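Local atomic coordinates of transcriptional regulator, LacI family (Lactobacillus brevis, PDB entry 3JY6), a protein that probably regulates transcription by binding cis-regulatory DNA, as LacI-family repressors do, here represented by its periplasmic-binding-protein-like domain. Residues 85-90 with 249-254; 123-128 with 152-157; 184-189 with 212-217. All blocks are in the same frame, centred on the assembly; numbering follows the deposited sequence.

Contact 1 of 3, residues 85-90 with 249-254; sequences QMPVVS and RQLAGE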
loop_
_atom_site.group_PDB
_atom_site.type_symbol
_atom_site.label_atom_id
_atom_site.label_comp_id
_atom_site.label_asym_id
_atom_site.label_seq_id
_atom_site.Cartn_x
_atom_site.Cartn_y
_atom_site.Cartn_z
ATOM N N GLN A 85 14.163 4.043 -27.177
ATOM C CA GLN A 85 14.520 2.673 -27.486
ATOM C C GLN A 85 13.286 1.793 -27.236
ATOM O O GLN A 85 13.110 0.758 -27.878
ATOM C CB GLN A 85 15.688 2.209 -26.603
ATOM C CG GLN A 85 15.337 2.042 -25.140
ATOM C CD GLN A 85 16.515 1.589 -24.305
ATOM O OE1 GLN A 85 17.351 2.397 -23.896
ATOM N NE2 GLN A 85 16.592 0.284 -24.055
ATOM N N MET A 86 12.419 2.218 -26.318
ATOM C CA MET A 86 11.239 1.432 -26.003
ATOM C C MET A 86 9.965 2.260 -25.949
ATOM O O MET A 86 9.997 3.445 -25.626
ATOM C CB MET A 86 11.429 0.714 -24.651
ATOM C CG MET A 86 11.404 1.628 -23.421
ATOM S SD MET A 86 11.837 0.814 -21.842
ATOM C CE MET A 86 13.648 0.668 -22.029
ATOM N N PRO A 87 8.827 1.645 -26.289
ATOM C CA PRO A 87 7.557 2.367 -26.252
ATOM C C PRO A 87 7.261 2.837 -24.830
ATOM O O PRO A 87 7.682 2.207 -23.858
ATOM C CB PRO A 87 6.546 1.341 -26.766
ATOM C CG PRO A 87 7.189 0.001 -26.413
ATOM C CD PRO A 87 8.645 0.256 -26.744
ATOM N N VAL A 88 6.537 3.946 -24.717
ATOM C CA VAL A 88 6.203 4.524 -23.422
ATOM C C VAL A 88 4.728 4.879 -23.338
ATOM O O VAL A 88 4.123 5.294 -24.331
ATOM C CB VAL A 88 7.001 5.834 -23.173
ATOM C CG1 VAL A 88 6.686 6.401 -21.793
ATOM C CG2 VAL A 88 8.517 5.576 -23.323
ATOM N N VAL A 89 4.149 4.707 -22.153
ATOM C CA VAL A 89 2.763 5.092 -21.905
ATOM C C VAL A 89 2.789 5.763 -20.540
ATOM O O VAL A 89 3.402 5.247 -19.611
ATOM C CB VAL A 89 1.781 3.885 -21.845
ATOM C CG1 VAL A 89 0.379 4.378 -21.504
ATOM C CG2 VAL A 89 1.721 3.181 -23.173
ATOM N N SER A 90 2.142 6.915 -20.422
ATOM C CA SER A 90 2.103 7.632 -19.152
ATOM C C SER A 90 0.716 7.483 -18.509
ATOM O O SER A 90 -0.293 7.314 -19.195
ATOM C CB SER A 90 2.435 9.113 -19.377
ATOM O OG SER A 90 2.958 9.695 -18.194
ATOM N N ARG A 249 -0.380 -2.854 -27.523
ATOM C CA ARG A 249 -0.649 -2.411 -28.886
ATOM C C ARG A 249 0.631 -1.846 -29.487
ATOM O O ARG A 249 0.900 -2.030 -30.674
ATOM C CB ARG A 249 -1.764 -1.359 -28.908
ATOM C CG ARG A 249 -3.165 -1.938 -28.789
ATOM C CD ARG A 249 -4.194 -0.846 -28.575
ATOM N NE ARG A 249 -4.206 0.141 -29.663
ATOM C CZ ARG A 249 -4.759 1.346 -29.549
ATOM N NH1 ARG A 249 -5.330 1.699 -28.404
ATOM N NH2 ARG A 249 -4.745 2.197 -30.563
ATOM N N GLN A 250 1.432 -1.167 -28.671
ATOM C CA GLN A 250 2.691 -0.607 -29.161
ATOM C C GLN A 250 3.684 -1.754 -29.402
ATOM O O GLN A 250 4.419 -1.742 -30.388
ATOM C CB GLN A 250 3.288 0.389 -28.152
ATOM C CG GLN A 250 2.405 1.607 -27.800
ATOM C CD GLN A 250 2.977 2.428 -26.627
ATOM O OE1 GLN A 250 3.249 1.886 -25.561
ATOM N NE2 GLN A 250 3.163 3.723 -26.830
ATOM N N LEU A 251 3.683 -2.745 -28.505
ATOM C CA LEU A 251 4.579 -3.904 -28.605
ATOM C C LEU A 251 4.254 -4.764 -29.816
ATOM O O LEU A 251 5.115 -5.485 -30.335
ATOM C CB LEU A 251 4.476 -4.771 -27.346
ATOM C CG LEU A 251 5.097 -4.190 -26.074
ATOM C CD1 LEU A 251 4.694 -5.028 -24.863
ATOM C CD2 LEU A 251 6.613 -4.141 -26.227
ATOM N N ALA A 252 2.997 -4.697 -30.236
ATOM C CA ALA A 252 2.516 -5.437 -31.382
ATOM C C ALA A 252 2.809 -4.653 -32.667
ATOM O O ALA A 252 2.368 -5.042 -33.744
ATOM C CB ALA A 252 1.028 -5.680 -31.240
ATOM N N GLY A 253 3.538 -3.545 -32.527
ATOM C CA GLY A 253 3.907 -2.724 -33.667
ATOM C C GLY A 253 2.885 -1.737 -34.195
ATOM O O GLY A 253 2.990 -1.314 -35.347
ATOM N N GLU A 254 1.897 -1.368 -33.389
ATOM C CA GLU A 254 0.895 -0.407 -33.835
ATOM C C GLU A 254 1.404 1.004 -33.529
ATOM O O GLU A 254 1.878 1.273 -32.422
ATOM C CB GLU A 254 -0.427 -0.636 -33.101
ATOM C CG GLU A 254 -1.622 0.067 -33.721
ATOM C CD GLU A 254 -2.854 0.013 -32.842
ATOM O OE1 GLU A 254 -3.095 -1.039 -32.212
ATOM O OE2 GLU A 254 -3.593 1.025 -32.793
#
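The amide of Gln-250 is only half satisfied: NE2 donates to the backbone O of Val-88 at 3.1 Å, whereas OE1 is buried against carbon and has no hydrogen-bond partner in the model. OE1 lies 3.1 Å from Val-89 CG2, a very close approach for an oxygen and a methyl, and also rests near CB of Pro-87. The donated bond is almost straight, 170° at the hydrogen, and Val-88 O lies in the plane of the amide; seen from the acceptor, however, NE2 stands well above the carbonyl plane. CG of Gln-250 is anti to its own carbonyl carbon (chi1 -59°) and the chain beyond is extended, a shape that carries the amide across from the helix to the strand. On the way its CB packs 3.7 Å from CB of Pro-87. One residue on, Leu-251 brings CD2 to within 4.2 Å of Pro-87 CG, the two side chains crossing at about a right angle. The contact thus places the last turn of helix 236-251 against the entry to strand 88-91, an inner strand of the six-stranded parallel sheet in one lobe of the periplasmic-binding-protein fold. Val-89 also touches Ser-243 and Ile-246 of that helix, and Pro-87 touches Met-247. An alanine in place of Gln-250 would probably leave Val-88 O without this donor and open a gap beside the CG2 methyl of Val-89. The helix stops in a Schellman motif with Gly-253 at C-prime: Glu-254 N binds Arg-249 O at 3.0 Å, and Gly-253 N binds Gln-250 O at 2.9 Å. Across this turn Arg-249 grips the Glu-254 carboxylate side-on, NE to OE1 and NH2 to OE2, the latter a salt bridge of 2.8 Å.

Contact 2 of 3, residues 123-128 with 152-157; sequences YQHVVV and DVDVLE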
loop_
_atom_site.group_PDB
_atom_site.type_symbol
_atom_site.label_atom_id
_atom_site.label_comp_id
_atom_site.label_asym_id
_atom_site.label_seq_id
_atom_site.Cartn_x
_atom_site.Cartn_y
_atom_site.Cartn_z
ATOM N N TYR A 123 -24.016 21.727 1.654
ATOM C CA TYR A 123 -22.629 22.068 1.958
ATOM C C TYR A 123 -22.115 23.118 0.971
ATOM O O TYR A 123 -21.726 22.793 -0.154
ATOM C CB TYR A 123 -21.775 20.795 1.886
ATOM C CG TYR A 123 -22.266 19.702 2.810
ATOM C CD1 TYR A 123 -21.957 19.725 4.166
ATOM C CD2 TYR A 123 -23.080 18.669 2.335
ATOM C CE1 TYR A 123 -22.441 18.749 5.031
ATOM C CE2 TYR A 123 -23.577 17.686 3.190
ATOM C CZ TYR A 123 -23.254 17.734 4.540
ATOM O OH TYR A 123 -23.747 16.783 5.403
ATOM N N GLN A 124 -22.105 24.374 1.400
ATOM C CA GLN A 124 -21.672 25.482 0.542
ATOM C C GLN A 124 -20.210 25.870 0.747
ATOM O O GLN A 124 -19.581 26.481 -0.124
ATOM C CB GLN A 124 -22.548 26.708 0.822
ATOM C CG GLN A 124 -24.030 26.397 0.956
ATOM C CD GLN A 124 -24.752 26.381 -0.373
ATOM O OE1 GLN A 124 -25.006 27.429 -0.970
ATOM N NE2 GLN A 124 -25.083 25.191 -0.849
ATOM N N HIS A 125 -19.676 25.517 1.909
ATOM C CA HIS A 125 -18.306 25.860 2.257
ATOM C C HIS A 125 -17.358 24.680 2.078
ATOM O O HIS A 125 -17.442 23.690 2.804
ATOM C CB HIS A 125 -18.285 26.355 3.702
ATOM C CG HIS A 125 -16.915 26.591 4.252
ATOM N ND1 HIS A 125 -16.559 26.204 5.524
ATOM C CD2 HIS A 125 -15.820 27.173 3.713
ATOM C CE1 HIS A 125 -15.301 26.534 5.748
ATOM N NE2 HIS A 125 -14.829 27.125 4.664
ATOM N N VAL A 126 -16.451 24.785 1.113
ATOM C CA VAL A 126 -15.514 23.701 0.863
ATOM C C VAL A 126 -14.123 23.997 1.404
ATOM O O VAL A 126 -13.552 25.060 1.160
ATOM C CB VAL A 126 -15.407 23.391 -0.640
ATOM C CG1 VAL A 126 -14.609 22.101 -0.846
ATOM C CG2 VAL A 126 -16.794 23.269 -1.244
ATOM N N VAL A 127 -13.593 23.044 2.157
ATOM C CA VAL A 127 -12.266 23.156 2.737
ATOM C C VAL A 127 -11.406 22.153 1.993
ATOM O O VAL A 127 -11.515 20.945 2.198
ATOM C CB VAL A 127 -12.286 22.825 4.248
ATOM C CG1 VAL A 127 -10.863 22.825 4.804
ATOM C CG2 VAL A 127 -13.126 23.854 4.993
ATOM N N VAL A 128 -10.562 22.666 1.109
ATOM C CA VAL A 128 -9.687 21.831 0.302
ATOM C C VAL A 128 -8.385 21.495 1.028
ATOM O O VAL A 128 -7.662 22.389 1.466
ATOM C CB VAL A 128 -9.332 22.539 -1.018
ATOM C CG1 VAL A 128 -8.508 21.618 -1.893
ATOM C CG2 VAL A 128 -10.597 22.991 -1.734
ATOM N N ASP A 152 -17.849 29.551 -1.259
ATOM C CA ASP A 152 -16.914 29.632 -0.153
ATOM C C ASP A 152 -15.959 28.454 -0.235
ATOM O O ASP A 152 -16.341 27.325 0.074
ATOM C CB ASP A 152 -17.683 29.589 1.167
ATOM C CG ASP A 152 -16.810 29.904 2.367
ATOM O OD1 ASP A 152 -15.588 30.074 2.189
ATOM O OD2 ASP A 152 -17.352 29.980 3.493
ATOM N N VAL A 153 -14.724 28.723 -0.660
ATOM C CA VAL A 153 -13.709 27.686 -0.780
ATOM C C VAL A 153 -12.410 28.153 -0.149
ATOM O O VAL A 153 -11.875 29.193 -0.512
ATOM C CB VAL A 153 -13.431 27.331 -2.258
ATOM C CG1 VAL A 153 -12.359 26.256 -2.345
ATOM C CG2 VAL A 153 -14.699 26.864 -2.925
ATOM N N ASP A 154 -11.915 27.386 0.813
ATOM C CA ASP A 154 -10.662 27.703 1.481
ATOM C C ASP A 154 -9.699 26.576 1.146
ATOM O O ASP A 154 -10.123 25.440 0.933
ATOM C CB ASP A 154 -10.878 27.789 2.986
ATOM C CG ASP A 154 -11.746 28.969 3.376
ATOM O OD1 ASP A 154 -11.393 30.116 3.006
ATOM O OD2 ASP A 154 -12.779 28.754 4.054
ATOM N N VAL A 155 -8.406 26.868 1.089
ATOM C CA VAL A 155 -7.439 25.831 0.743
ATOM C C VAL A 155 -6.322 25.664 1.759
ATOM O O VAL A 155 -5.787 26.641 2.268
ATOM C CB VAL A 155 -6.823 26.109 -0.648
ATOM C CG1 VAL A 155 -6.116 27.435 -0.643
ATOM C CG2 VAL A 155 -5.854 25.000 -1.035
ATOM N N LEU A 156 -5.986 24.413 2.058
ATOM C CA LEU A 156 -4.920 24.103 3.000
ATOM C C LEU A 156 -3.869 23.219 2.349
ATOM O O LEU A 156 -4.013 21.990 2.263
ATOM C CB LEU A 156 -5.468 23.417 4.254
ATOM C CG LEU A 156 -4.428 22.817 5.210
ATOM C CD1 LEU A 156 -3.288 23.795 5.458
ATOM C CD2 LEU A 156 -5.097 22.434 6.514
ATOM N N GLU A 157 -2.808 23.869 1.891
ATOM C CA GLU A 157 -1.700 23.192 1.249
ATOM C C GLU A 157 -0.775 22.586 2.291
ATOM O O GLU A 157 -0.455 23.216 3.303
ATOM C CB GLU A 157 -0.947 24.181 0.371
ATOM C CG GLU A 157 -1.774 24.638 -0.811
ATOM C CD GLU A 157 -1.073 25.669 -1.660
ATOM O OE1 GLU A 157 -1.204 26.879 -1.375
ATOM O OE2 GLU A 157 -0.382 25.259 -2.616
#
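A beta-alpha-beta unit, strand 125-131, helix 137-147 and strand 152-158, sets Val-126 to Val-128 beside Val-153 to Val-155 as parallel neighbours. The strand axes approach to 4.7 Å and run 12° apart. Bonding follows the parallel pattern, in which Val-126 and Val-128 use both N and O toward 152-157: Val-126 N donates to Asp-152 O, Asp-154 N to Val-126 O, Val-128 N to Asp-154 O at 2.8 Å, and Leu-156 N to Val-128 O at 2.7 Å. On the face that carries His-125, Val-127, Asp-152 and Asp-154, the imidazole turns its CD2-NE2 side to two acids of the neighbouring strand. Its NE2 donates to Asp-154 OD2 over 2.7 Å, somewhat bent, with the oxygen near the ring plane and approached on its anti side. Ring and carboxylate are turned steeply against each other, 76° between planes. Asp-152 meets the ring differently: its CG lies obliquely 3.2 Å from His-125 CD2, with no hydrogen bond between the two side chains. The other ring nitrogen, ND1, is bonded to Thr-183 OG1, and with both nitrogens engaged the ring's rotation is fixed. Two carboxylates this near would be expected to favour a protonated imidazole. On the reverse face the valines pack side chain on side chain: Val-128 CG2, anti to its own carbonyl carbon, reaches Val-153 CG1, which is anti to the backbone N, at 3.8 Å. Ile-146 and Leu-147 of the connecting helix 137-147 cover the face of Val-126, Val-128 and Val-153, while Leu-172 and Leu-175 of helix 165-177 pack on the side of Val-127 and Asp-154. Strand 152-158 is outermost in the four-stranded sheet, and strand 125-131 passes its other edge to strand 183-187.

Contact 3 of 3, residues 184-189 with 212-217; sequences VAFALK and TATGFA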
loop_
_atom_site.group_PDB
_atom_site.type_symbol
_atom_site.label_atom_id
_atom_site.label_comp_id
_atom_site.label_asym_id
_atom_site.label_seq_id
_atom_site.Cartn_x
_atom_site.Cartn_y
_atom_site.Cartn_z
ATOM N N VAL A 184 -17.735 20.894 3.694
ATOM C CA VAL A 184 -17.202 19.633 3.179
ATOM C C VAL A 184 -15.677 19.737 3.205
ATOM O O VAL A 184 -15.107 20.646 2.586
ATOM C CB VAL A 184 -17.499 19.374 1.688
ATOM C CG1 VAL A 184 -17.733 17.892 1.462
ATOM C CG2 VAL A 184 -18.610 20.238 1.194
ATOM N N ALA A 185 -15.023 18.818 3.904
ATOM C CA ALA A 185 -13.567 18.796 3.924
ATOM C C ALA A 185 -13.268 17.909 2.703
ATOM O O ALA A 185 -13.652 16.738 2.679
ATOM C CB ALA A 185 -13.061 18.155 5.210
ATOM N N PHE A 186 -12.614 18.477 1.691
ATOM C CA PHE A 186 -12.316 17.768 0.440
ATOM C C PHE A 186 -10.807 17.517 0.256
ATOM O O PHE A 186 -10.038 18.438 -0.012
ATOM C CB PHE A 186 -12.879 18.614 -0.712
ATOM C CG PHE A 186 -13.123 17.866 -2.009
ATOM C CD1 PHE A 186 -14.164 18.274 -2.846
ATOM C CD2 PHE A 186 -12.292 16.840 -2.435
ATOM C CE1 PHE A 186 -14.372 17.675 -4.084
ATOM C CE2 PHE A 186 -12.484 16.233 -3.667
ATOM C CZ PHE A 186 -13.526 16.649 -4.497
ATOM N N ALA A 187 -10.399 16.264 0.419
ATOM C CA ALA A 187 -9.000 15.879 0.263
ATOM C C ALA A 187 -8.719 15.584 -1.211
ATOM O O ALA A 187 -9.427 14.801 -1.846
ATOM C CB ALA A 187 -8.697 14.643 1.117
ATOM N N LEU A 188 -7.688 16.223 -1.753
ATOM C CA LEU A 188 -7.308 16.020 -3.144
ATOM C C LEU A 188 -6.424 14.796 -3.327
ATOM O O LEU A 188 -6.210 14.340 -4.447
ATOM C CB LEU A 188 -6.603 17.264 -3.679
ATOM C CG LEU A 188 -7.470 18.221 -4.506
ATOM C CD1 LEU A 188 -8.838 18.410 -3.868
ATOM C CD2 LEU A 188 -6.729 19.531 -4.658
ATOM N N LYS A 189 -5.931 14.247 -2.223
ATOM C CA LYS A 189 -5.072 13.072 -2.279
ATOM C C LYS A 189 -5.450 12.109 -1.170
ATOM O O LYS A 189 -5.775 12.517 -0.056
ATOM C CB LYS A 189 -3.596 13.482 -2.148
ATOM C CG LYS A 189 -2.611 12.357 -2.449
ATOM C CD LYS A 189 -1.153 12.807 -2.330
ATOM C CE LYS A 189 -0.190 11.660 -2.680
ATOM N NZ LYS A 189 1.255 12.053 -2.595
ATOM N N THR A 212 -19.250 17.460 6.552
ATOM C CA THR A 212 -19.070 16.129 5.981
ATOM C C THR A 212 -17.671 16.082 5.346
ATOM O O THR A 212 -16.900 17.026 5.477
ATOM C CB THR A 212 -20.173 15.801 4.926
ATOM O OG1 THR A 212 -20.119 14.407 4.610
ATOM C CG2 THR A 212 -19.970 16.600 3.652
ATOM N N ALA A 213 -17.326 14.994 4.672
ATOM C CA ALA A 213 -16.001 14.925 4.061
ATOM C C ALA A 213 -15.960 13.961 2.903
ATOM O O ALA A 213 -16.675 12.967 2.887
ATOM C CB ALA A 213 -14.960 14.521 5.094
ATOM N N THR A 214 -15.093 14.254 1.942
ATOM C CA THR A 214 -14.943 13.432 0.764
ATOM C C THR A 214 -13.517 13.610 0.261
ATOM O O THR A 214 -12.696 14.266 0.902
ATOM C CB THR A 214 -15.907 13.904 -0.327
ATOM O OG1 THR A 214 -15.837 13.025 -1.462
ATOM C CG2 THR A 214 -15.543 15.328 -0.747
ATOM N N GLY A 215 -13.245 13.043 -0.905
ATOM C CA GLY A 215 -11.929 13.162 -1.492
ATOM C C GLY A 215 -11.664 12.055 -2.493
ATOM O O GLY A 215 -12.518 11.190 -2.724
ATOM N N PHE A 216 -10.479 12.100 -3.097
ATOM C CA PHE A 216 -10.058 11.080 -4.050
ATOM C C PHE A 216 -9.373 10.019 -3.202
ATOM O O PHE A 216 -8.330 10.280 -2.598
ATOM C CB PHE A 216 -9.082 11.679 -5.062
ATOM C CG PHE A 216 -9.726 12.631 -6.028
ATOM C CD1 PHE A 216 -9.986 12.238 -7.338
ATOM C CD2 PHE A 216 -10.083 13.919 -5.626
ATOM C CE1 PHE A 216 -10.595 13.115 -8.240
ATOM C CE2 PHE A 216 -10.688 14.796 -6.516
ATOM C CZ PHE A 216 -10.945 14.395 -7.828
ATOM N N ALA A 217 -9.979 8.835 -3.144
ATOM C CA ALA A 217 -9.463 7.728 -2.354
ATOM C C ALA A 217 -10.020 6.418 -2.891
ATOM O O ALA A 217 -11.197 6.335 -3.218
ATOM C CB ALA A 217 -9.876 7.904 -0.897
#
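One face of the Phe-186 ring carries the CG2 methyl of Thr-214, a CH-pi contact 3.9 Å from the ring centroid and 16° off the normal; at the ring's edge lies Phe-216, whose CE2 is 3.7 Å from Phe-186 CE2. The Phe-216 ring in turn has Ala-187 O at its edge, near its plane, and a cation-pi partner in Arg-142. With Thr-214 OG1 anti to the backbone N (chi1 -175°) and hydrogen-bonded to Thr-230 O, CG2 is left on the side of the ring. Farther along the same face of the sheet, Val-184 CG1 and Thr-212 CG2 lie side by side only 3.4 Å apart, tighter than normal carbon packing. The strands are parallel, joined by Ala-185 N to Thr-212 O, Thr-214 N to Ala-185 O, Ala-187 N to Thr-214 O and, somewhat bent, Phe-216 N to Ala-187 O at 3.2 Å. Gly-215 CA is 3.0 Å from Ala-187 O; a CB would collide with that oxygen, and the backbone angles alone already call for glycine. Phe-118 and Thr-115 of helix 107-119 pack over the face of Val-184, Phe-186, Thr-212 and Thr-214. The alanine face is met by Phe-197 and by Leu-193 of helix 190-196. Within the sheet, strand 211-215 is outermost, and strand 183-187 lies between it and strand 125-131.

Contacts 2 and 3 belong to one four-stranded parallel sheet, with centres 10 Å apart, and meet where strands 125-131 and 183-187 are neighbours: Val-127 N lies 2.9 Å from Val-184 O, a probable hydrogen bond. Contact 1 packs the end of helix 236-251 on strand 88-91 of the other, six-stranded sheet, across the chain's centre, its centre 42 Å from that of contact 2 and 36 Å from that of contact 3. Along the chain, 85-90 comes first, then contact 2, then contact 3, and finally 249-254, which returns to the first lobe. Such crossing of the chain between two alpha/beta lobes is characteristic of the periplasmic-binding-protein fold, whose relatives bind effectors between the lobes.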